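Local coordinates for protein NRD1 (Saccharomyces cerevisiae, PDB 3CLJ), which probably binds the phosphorylated C-terminal domain of RNA polymerase II through this helical domain, as part of the Nrd1-Nab3-Sen1 transcription termination complex, at residues F3-A8 / I25-T30; E11-L16 / I47-L52; S56-S61 / S106-K111. One frame throughout, in Å; residues are numbered along the deposited sequence. Where two conformers were deposited one is given.

Contact 1: residues F3-A8 / I25-T30; sequences FQNFVA and IKKLTT
Phe6 and Leu28 form the nearest CA pair of 3-8 and 25-30, with their CA atoms 6.6 Å apart. The methyl CD2 of Leu28 comes obliquely onto one corner of the Phe6 ring, 3.5 Å from CE1, and CB of the same leucine lies 3.8 Å from that CE1. In the plane of the ring, at its edge, stands the carbonyl oxygen of Leu28, so the aromatic rim reaches the backbone of helix 22-34 as well as its side chain. A polar bond runs beside this apolar one: in the conformer given for Asn5, one of two and so less sure, Lys27 NZ donates to Asn5 OD1 at 2.9 Å, the donor tilted 18° from the carbonyl plane. Lys27 gets there with its chain extended beyond CG, crossing the asparagine side chain at about a right angle. This is the packing of the first two helices of the all-helical CID domain. Phe6 carries CG anti to its own N (chi1 -178°), which swings the ring toward helix 22-34; Ile42, Leu45 and Ile46 of helix 39-52 also pack on it, and Tyr31 meets it ring to ring. NZ of Lys27 has a second hydrogen-bond partner in Thr9 OG1, one turn after Asn5.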
loop_
_atom_site.group_PDB
_atom_site.type_symbol
_atom_site.label_atom_id
_atom_site.label_comp_id
_atom_site.label_asym_id
_atom_site.label_seq_id
_atom_site.Cartn_x
_atom_site.Cartn_y
_atom_site.Cartn_z
ATOM N N PHE A 3 16.088 10.638 -0.537
ATOM C CA PHE A 3 15.672 9.421 0.092
ATOM C C PHE A 3 15.473 9.608 1.590
ATOM O O PHE A 3 14.466 9.166 2.142
ATOM C CB PHE A 3 16.593 8.219 -0.194
ATOM C CG PHE A 3 15.996 6.927 0.318
ATOM C CD1 PHE A 3 14.811 6.426 -0.246
ATOM C CD2 PHE A 3 16.534 6.281 1.415
ATOM C CE1 PHE A 3 14.210 5.277 0.244
ATOM C CE2 PHE A 3 15.941 5.133 1.911
ATOM C CZ PHE A 3 14.788 4.619 1.333
ATOM N N GLN A 4 16.442 10.248 2.243
ATOM C CA GLN A 4 16.319 10.518 3.662
ATOM C C GLN A 4 15.059 11.302 3.988
ATOM O O GLN A 4 14.438 11.021 4.992
ATOM C CB GLN A 4 17.564 11.213 4.244
ATOM C CG GLN A 4 18.437 10.306 5.149
ATOM C CD GLN A 4 17.655 9.168 5.832
ATOM O OE1 GLN A 4 16.566 9.369 6.435
ATOM N NE2 GLN A 4 18.171 7.958 5.680
ATOM N N ASN A 5 14.689 12.273 3.150
ATOM C CA ASN A 5 13.393 12.985 3.271
ATOM C C ASN A 5 12.201 12.019 3.131
ATOM O O ASN A 5 11.193 12.159 3.837
ATOM C CB ASN A 5 13.317 14.135 2.235
ATOM C CG ASN A 5 12.107 15.062 2.424
ATOM O OD1 ASN A 5 11.073 14.681 2.964
ATOM N ND2 ASN A 5 12.234 16.295 1.925
ATOM N N PHE A 6 12.298 11.054 2.210
ATOM C CA PHE A 6 11.262 10.046 2.042
ATOM C C PHE A 6 11.052 9.191 3.317
ATOM O O PHE A 6 9.926 9.004 3.775
ATOM C CB PHE A 6 11.562 9.121 0.856
ATOM C CG PHE A 6 10.475 8.082 0.622
ATOM C CD1 PHE A 6 9.364 8.373 -0.184
ATOM C CD2 PHE A 6 10.537 6.816 1.241
ATOM C CE1 PHE A 6 8.361 7.415 -0.412
ATOM C CE2 PHE A 6 9.553 5.876 1.021
ATOM C CZ PHE A 6 8.444 6.188 0.193
ATOM N N VAL A 7 12.159 8.700 3.864
ATOM C CA VAL A 7 12.166 7.926 5.117
ATOM C C VAL A 7 11.526 8.721 6.265
ATOM O O VAL A 7 10.570 8.232 6.881
ATOM C CB VAL A 7 13.603 7.428 5.471
ATOM C CG1 VAL A 7 13.666 6.812 6.854
ATOM C CG2 VAL A 7 14.062 6.437 4.473
ATOM N N ALA A 8 12.031 9.939 6.522
ATOM C CA ALA A 8 11.465 10.832 7.535
ATOM C C ALA A 8 9.984 11.150 7.300
ATOM O O ALA A 8 9.219 11.203 8.256
ATOM C CB ALA A 8 12.350 12.181 7.717
ATOM N N ILE A 25 0.730 11.602 1.566
ATOM C CA ILE A 25 0.736 10.445 0.699
ATOM C C ILE A 25 1.082 10.871 -0.737
ATOM O O ILE A 25 1.867 10.207 -1.422
ATOM C CB ILE A 25 -0.656 9.646 0.794
ATOM C CG1 ILE A 25 -0.845 9.027 2.240
ATOM C CG2 ILE A 25 -0.741 8.534 -0.270
ATOM C CD1 ILE A 25 -2.285 8.346 2.552
ATOM N N LYS A 26 0.471 11.958 -1.193
ATOM C CA LYS A 26 0.811 12.519 -2.487
ATOM C C LYS A 26 2.349 12.764 -2.540
ATOM O O LYS A 26 3.011 12.434 -3.534
ATOM C CB LYS A 26 0.022 13.794 -2.719
ATOM C CG LYS A 26 0.242 14.377 -4.068
ATOM C CD LYS A 26 -0.430 15.707 -4.234
ATOM C CE LYS A 26 0.182 16.380 -5.468
ATOM N NZ LYS A 26 -0.820 17.218 -6.183
ATOM N N LYS A 27 2.909 13.303 -1.460
ATOM C CA LYS A 27 4.369 13.606 -1.391
ATOM C C LYS A 27 5.200 12.321 -1.598
ATOM O O LYS A 27 6.101 12.261 -2.421
ATOM C CB LYS A 27 4.699 14.196 -0.013
ATOM C CG LYS A 27 5.850 15.135 0.017
ATOM C CD LYS A 27 6.534 15.146 1.375
ATOM C CE LYS A 27 7.860 15.945 1.327
ATOM N NZ LYS A 27 8.450 15.827 2.666
ATOM N N LEU A 28 4.843 11.270 -0.870
ATOM C CA LEU A 28 5.459 9.981 -1.065
ATOM C C LEU A 28 5.295 9.443 -2.475
ATOM O O LEU A 28 6.201 8.793 -3.017
ATOM C CB LEU A 28 4.913 8.964 -0.027
ATOM C CG LEU A 28 5.138 9.206 1.469
ATOM C CD1 LEU A 28 4.517 8.013 2.293
ATOM C CD2 LEU A 28 6.646 9.433 1.858
ATOM N N THR A 29 4.143 9.710 -3.075
ATOM C CA THR A 29 3.777 9.100 -4.351
ATOM C C THR A 29 4.566 9.787 -5.479
ATOM O O THR A 29 5.068 9.135 -6.427
ATOM C CB THR A 29 2.262 9.187 -4.580
ATOM O OG1 THR A 29 1.583 8.480 -3.514
ATOM C CG2 THR A 29 1.882 8.553 -5.917
ATOM N N THR A 30 4.689 11.106 -5.359
ATOM C CA THR A 30 5.510 11.869 -6.301
ATOM C C THR A 30 6.978 11.451 -6.231
ATOM O O THR A 30 7.628 11.261 -7.272
ATOM C CB THR A 30 5.305 13.382 -6.123
ATOM O OG1 THR A 30 3.924 13.653 -6.406
ATOM C CG2 THR A 30 6.203 14.196 -7.099
#

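Contact 2: residues E11-L16 / I47-L52; sequences ESFKDL and IDYSRL
Phe13 and Tyr49 make the main apolar contact between the turn after helix 3-11 and the helix 39-52. It is the CB of Phe13, rather than its ring, that does the touching: it sits 3.7 Å from Tyr49 CZ, approaching that ring obliquely, while the two side chains cross at about a right angle. The CB of the tyrosine points toward 11-16, and with CG anti to the backbone N (chi1 176°) the ring extends far enough for OH to end beside Phe13 CB. The phenyl ring of Phe13 leads away from Tyr49 and packs on Arg24, Ile25 and Leu28 of helix 22-34 and on Ile64 of helix 58-77. In the all-helical CID domain the turn is thus set against helix 39-52 by its backbone end and against helix 22-34 by its ring. A looser apolar touch comes from Lys14, whose CG lies at the edge of the tyrosine ring, near its plane, 4.4 Å from CE1. Around Tyr49, Ser61 and Ile64 of helix 58-77 and His57 in the loop before it add further packing.

Of the polar groups, Tyr49 OH is 3.1 Å from Phe13 CB, a close approach to carbon and not a hydrogen bond.

The contact is therefore small and mostly apolar, with the tyrosine hydroxyl set against carbon and making no bond to 11-16.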
loop_
_atom_site.group_PDB
_atom_site.type_symbol
_atom_site.label_atom_id
_atom_site.label_comp_id
_atom_site.label_asym_id
_atom_site.label_seq_id
_atom_site.Cartn_x
_atom_site.Cartn_y
_atom_site.Cartn_z
ATOM N N GLU A 11 8.144 7.817 8.194
ATOM C CA GLU A 11 8.130 7.739 9.632
ATOM C C GLU A 11 7.153 8.727 10.314
ATOM O O GLU A 11 6.585 8.393 11.370
ATOM C CB GLU A 11 9.571 7.903 10.237
ATOM C CG GLU A 11 10.519 6.734 9.959
ATOM C CD GLU A 11 11.992 7.056 10.114
ATOM O OE1 GLU A 11 12.391 8.252 10.198
ATOM O OE2 GLU A 11 12.775 6.086 10.144
ATOM N N SER A 12 6.969 9.940 9.766
ATOM C CA SER A 12 6.103 10.936 10.395
ATOM C C SER A 12 4.599 10.550 10.464
ATOM O O SER A 12 3.834 11.203 11.172
ATOM C CB SER A 12 6.267 12.323 9.758
ATOM O OG SER A 12 5.738 12.332 8.439
ATOM N N PHE A 13 4.184 9.515 9.736
ATOM C CA PHE A 13 2.784 9.038 9.751
ATOM C C PHE A 13 2.372 8.542 11.134
ATOM O O PHE A 13 1.177 8.480 11.464
ATOM C CB PHE A 13 2.547 7.969 8.692
ATOM C CG PHE A 13 2.218 8.527 7.307
ATOM C CD1 PHE A 13 3.240 9.089 6.494
ATOM C CD2 PHE A 13 0.903 8.476 6.802
ATOM C CE1 PHE A 13 2.987 9.591 5.246
ATOM C CE2 PHE A 13 0.606 8.995 5.491
ATOM C CZ PHE A 13 1.659 9.564 4.713
ATOM N N LYS A 14 3.374 8.220 11.962
ATOM C CA LYS A 14 3.186 7.872 13.381
ATOM C C LYS A 14 2.761 9.068 14.225
ATOM O O LYS A 14 2.014 8.928 15.202
ATOM C CB LYS A 14 4.448 7.218 13.927
ATOM C CG LYS A 14 4.861 5.954 13.119
ATOM C CD LYS A 14 6.227 5.375 13.564
ATOM C CE LYS A 14 7.408 6.061 12.841
ATOM N NZ LYS A 14 8.699 6.322 13.677
ATOM N N ASP A 15 3.203 10.258 13.841
ATOM C CA ASP A 15 2.785 11.463 14.525
ATOM C C ASP A 15 1.381 11.943 14.143
ATOM O O ASP A 15 0.876 12.899 14.736
ATOM C CB ASP A 15 3.833 12.580 14.344
ATOM C CG ASP A 15 5.260 12.146 14.790
ATOM O OD1 ASP A 15 5.395 11.136 15.528
ATOM O OD2 ASP A 15 6.248 12.827 14.401
ATOM N N LEU A 16 0.762 11.289 13.158
ATOM C CA LEU A 16 -0.617 11.587 12.772
ATOM C C LEU A 16 -1.538 10.695 13.559
ATOM O O LEU A 16 -1.441 9.483 13.479
ATOM C CB LEU A 16 -0.844 11.379 11.270
ATOM C CG LEU A 16 -0.021 12.241 10.318
ATOM C CD1 LEU A 16 -0.155 11.713 8.878
ATOM C CD2 LEU A 16 -0.336 13.755 10.486
ATOM N N ILE A 47 6.050 -1.505 2.618
ATOM C CA ILE A 47 5.647 -2.860 3.085
ATOM C C ILE A 47 5.858 -2.994 4.592
ATOM O O ILE A 47 4.965 -3.424 5.337
ATOM C CB ILE A 47 6.405 -3.976 2.318
ATOM C CG1 ILE A 47 5.897 -4.034 0.849
ATOM C CG2 ILE A 47 6.177 -5.339 2.979
ATOM C CD1 ILE A 47 6.695 -4.952 -0.074
ATOM N N ASP A 48 7.046 -2.592 5.034
ATOM C CA ASP A 48 7.436 -2.699 6.424
ATOM C C ASP A 48 6.672 -1.701 7.300
ATOM O O ASP A 48 6.366 -1.983 8.464
ATOM C CB ASP A 48 8.961 -2.533 6.529
ATOM C CG ASP A 48 9.726 -3.763 5.986
ATOM O OD1 ASP A 48 9.119 -4.849 5.863
ATOM O OD2 ASP A 48 10.968 -3.697 5.755
ATOM N N TYR A 49 6.387 -0.528 6.750
ATOM C CA TYR A 49 5.568 0.425 7.459
ATOM C C TYR A 49 4.178 -0.211 7.756
ATOM O O TYR A 49 3.670 -0.128 8.869
ATOM C CB TYR A 49 5.389 1.724 6.631
ATOM C CG TYR A 49 4.456 2.637 7.349
ATOM C CD1 TYR A 49 4.870 3.283 8.537
ATOM C CD2 TYR A 49 3.129 2.795 6.916
ATOM C CE1 TYR A 49 3.977 4.119 9.242
ATOM C CE2 TYR A 49 2.261 3.630 7.572
ATOM C CZ TYR A 49 2.669 4.246 8.774
ATOM O OH TYR A 49 1.778 5.033 9.476
ATOM N N SER A 50 3.585 -0.826 6.750
ATOM C CA SER A 50 2.340 -1.606 6.927
ATOM C C SER A 50 2.415 -2.685 8.021
ATOM O O SER A 50 1.476 -2.895 8.803
ATOM C CB SER A 50 1.931 -2.263 5.585
ATOM O OG SER A 50 0.565 -2.666 5.615
ATOM N N ARG A 51 3.505 -3.433 7.985
ATOM C CA ARG A 51 3.773 -4.481 8.981
ATOM C C ARG A 51 3.881 -4.011 10.410
ATOM O O ARG A 51 3.472 -4.721 11.307
ATOM C CB ARG A 51 5.060 -5.229 8.650
ATOM C CG ARG A 51 4.916 -6.079 7.448
ATOM C CD ARG A 51 6.271 -6.649 7.104
ATOM N NE ARG A 51 6.087 -7.747 6.137
ATOM C CZ ARG A 51 7.007 -8.164 5.266
ATOM N NH1 ARG A 51 8.228 -7.593 5.258
ATOM N NH2 ARG A 51 6.727 -9.207 4.471
ATOM N N LEU A 52 4.420 -2.817 10.607
ATOM C CA LEU A 52 4.892 -2.398 11.908
ATOM C C LEU A 52 4.122 -1.218 12.526
ATOM O O LEU A 52 4.346 -0.882 13.682
ATOM C CB LEU A 52 6.392 -2.013 11.792
ATOM C CG LEU A 52 7.322 -3.211 11.442
ATOM C CD1 LEU A 52 8.769 -2.784 11.047
ATOM C CD2 LEU A 52 7.344 -4.285 12.526
#

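Contact 3: residues S56-S61 / S106-K111; sequences SHKLGS and SDAIAK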
loop_
_atom_site.group_PDB
_atom_site.type_symbol
_atom_site.label_atom_id
_atom_site.label_comp_id
_atom_site.label_asym_id
_atom_site.label_seq_id
_atom_site.Cartn_x
_atom_site.Cartn_y
_atom_site.Cartn_z
ATOM N N SER A 56 -4.497 1.324 14.481
ATOM C CA SER A 56 -5.365 2.353 13.894
ATOM C C SER A 56 -4.736 2.948 12.569
ATOM O O SER A 56 -5.445 3.480 11.707
ATOM C CB SER A 56 -5.647 3.424 14.940
ATOM O OG SER A 56 -4.483 4.245 15.074
ATOM N N HIS A 57 -3.423 2.790 12.428
ATOM C CA HIS A 57 -2.637 3.256 11.316
ATOM C C HIS A 57 -2.562 2.280 10.107
ATOM O O HIS A 57 -2.062 2.644 9.030
ATOM C CB HIS A 57 -1.218 3.668 11.803
ATOM C CG HIS A 57 -1.175 4.967 12.570
ATOM N ND1 HIS A 57 -2.148 5.353 13.460
ATOM C CD2 HIS A 57 -0.260 5.971 12.570
ATOM C CE1 HIS A 57 -1.836 6.521 13.994
ATOM N NE2 HIS A 57 -0.692 6.921 13.464
ATOM N N LYS A 58 -3.074 1.061 10.248
ATOM C CA LYS A 58 -3.005 0.093 9.146
ATOM C C LYS A 58 -3.762 0.520 7.882
ATOM O O LYS A 58 -3.274 0.291 6.780
ATOM C CB LYS A 58 -3.509 -1.276 9.604
ATOM C CG LYS A 58 -2.740 -1.873 10.766
ATOM C CD LYS A 58 -1.540 -2.672 10.270
ATOM C CE LYS A 58 -0.634 -3.036 11.462
ATOM N NZ LYS A 58 0.366 -4.076 11.052
ATOM N N LEU A 59 -4.931 1.138 8.046
ATOM C CA LEU A 59 -5.670 1.677 6.930
ATOM C C LEU A 59 -4.791 2.656 6.129
ATOM O O LEU A 59 -4.594 2.469 4.909
ATOM C CB LEU A 59 -6.932 2.374 7.438
ATOM C CG LEU A 59 -7.821 3.057 6.364
ATOM C CD1 LEU A 59 -8.236 2.031 5.241
ATOM C CD2 LEU A 59 -9.018 3.783 6.976
ATOM N N GLY A 60 -4.219 3.651 6.810
ATOM C CA GLY A 60 -3.254 4.594 6.180
ATOM C C GLY A 60 -2.150 3.912 5.398
ATOM O O GLY A 60 -1.793 4.343 4.299
ATOM N N SER A 61 -1.600 2.846 5.971
ATOM C CA SER A 61 -0.549 2.075 5.319
ATOM C C SER A 61 -1.010 1.418 4.004
ATOM O O SER A 61 -0.237 1.333 3.036
ATOM C CB SER A 61 0.042 1.042 6.270
ATOM O OG SER A 61 -0.783 -0.164 6.286
ATOM N N SER A 106 -4.646 -9.191 5.545
ATOM C CA SER A 106 -5.184 -9.980 6.643
ATOM C C SER A 106 -4.870 -9.325 7.971
ATOM O O SER A 106 -5.748 -9.230 8.822
ATOM C CB SER A 106 -4.681 -11.447 6.609
ATOM O OG SER A 106 -5.047 -11.966 5.324
ATOM N N ASP A 107 -3.621 -8.894 8.148
ATOM C CA ASP A 107 -3.226 -8.226 9.374
ATOM C C ASP A 107 -3.932 -6.865 9.543
ATOM O O ASP A 107 -4.376 -6.545 10.629
ATOM C CB ASP A 107 -1.701 -8.015 9.436
ATOM C CG ASP A 107 -1.222 -7.692 10.821
ATOM O OD1 ASP A 107 -1.698 -8.355 11.784
ATOM O OD2 ASP A 107 -0.314 -6.839 10.966
ATOM N N ALA A 108 -3.991 -6.058 8.490
ATOM C CA ALA A 108 -4.645 -4.741 8.596
ATOM C C ALA A 108 -6.102 -4.919 9.026
ATOM O O ALA A 108 -6.573 -4.190 9.905
ATOM C CB ALA A 108 -4.542 -3.954 7.259
ATOM N N ILE A 109 -6.797 -5.914 8.415
ATOM C CA ILE A 109 -8.208 -6.179 8.709
ATOM C C ILE A 109 -8.377 -6.617 10.168
ATOM O O ILE A 109 -9.226 -6.069 10.898
ATOM C CB ILE A 109 -8.833 -7.157 7.722
ATOM C CG1 ILE A 109 -9.056 -6.453 6.378
ATOM C CG2 ILE A 109 -10.156 -7.716 8.266
ATOM C CD1 ILE A 109 -9.276 -7.440 5.177
ATOM N N ALA A 110 -7.529 -7.550 10.605
ATOM C CA ALA A 110 -7.558 -8.121 11.973
ATOM C C ALA A 110 -7.307 -7.019 13.036
ATOM O O ALA A 110 -7.782 -7.079 14.149
ATOM C CB ALA A 110 -6.493 -9.212 12.099
ATOM N N LYS A 111 -6.524 -6.018 12.690
ATOM C CA LYS A 111 -6.209 -4.987 13.647
ATOM C C LYS A 111 -7.097 -3.732 13.556
ATOM O O LYS A 111 -6.992 -2.840 14.384
ATOM C CB LYS A 111 -4.729 -4.656 13.506
ATOM C CG LYS A 111 -3.806 -5.827 13.947
ATOM C CD LYS A 111 -2.334 -5.491 13.647
ATOM C CE LYS A 111 -1.379 -6.220 14.590
ATOM N NZ LYS A 111 -1.680 -7.671 14.677
#
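The start of helix 58-77 and the last turns of helix 90-111 are joined here by a salt-bridge network of Lys58, Asp107 and Lys111, set beside a close helix-helix approach in the all-helical CID domain. Lys58 and Ala108 have CA atoms only 5.1 Å apart, consistent with the small side chain of Ala108: Lys58 CB rests 3.7 Å from Ala108 CB, and the next two carbons of the lysine run past Ala108 CA. The lysine chain bends at chi2 (-88°) and is extended after that, which carries it past Ala108 to the carboxylate. There NZ binds Asp107 OD2 at 2.8 Å, on the anti side and 32° out of the carboxylate plane. The other oxygen is taken from within the same helix: Lys111 NZ meets Asp107 OD1 at 3.0 Å on the syn side, closer to the plane. One aspartate thus answers two lysines through separate oxygens, and their ammonium groups stay 5.5 Å apart from NZ of Lys58 to NZ of Lys111. Their chains also touch, Lys58 CE lying 3.7 Å from Lys111 CD. Lys58 is largely buried, and its NZ also donates to Ser50 O, with a weak further bond to Arg51 O. A methionine here would probably leave Asp107 OD2 and the carbonyl of Ser50 without their ammonium partner. On the Lys58 side of the interface, helix 39-52 thus joins through its C-terminal carbonyls, while Leu59 packs onto Ile120 of helix 114-130, and Ile109 of helix 90-111 packs on that same Ile120 and on Phe146 of helix 144-149.

How the contacts relate
Contacts 1 and 2 have centres 12 Å apart and alternate along the chain. Contact 3 opens after both have closed; its centre lies 11 Å from that of contact 2 and 20 Å from that of contact 1. Phe13 and Lys58 each serve two contacts, the first linking 1 with 2 and the second 2 with 3. Contacts 2 and 3 are further coupled where helix 39-52 turns, through a short loop, into helix 58-77: there the hydroxyls of Ser50 and Ser61 pair. Together the contacts tie five helices, from 3-11 to 90-111, into a single CID domain built without strands, the part that probably meets the polymerase tail.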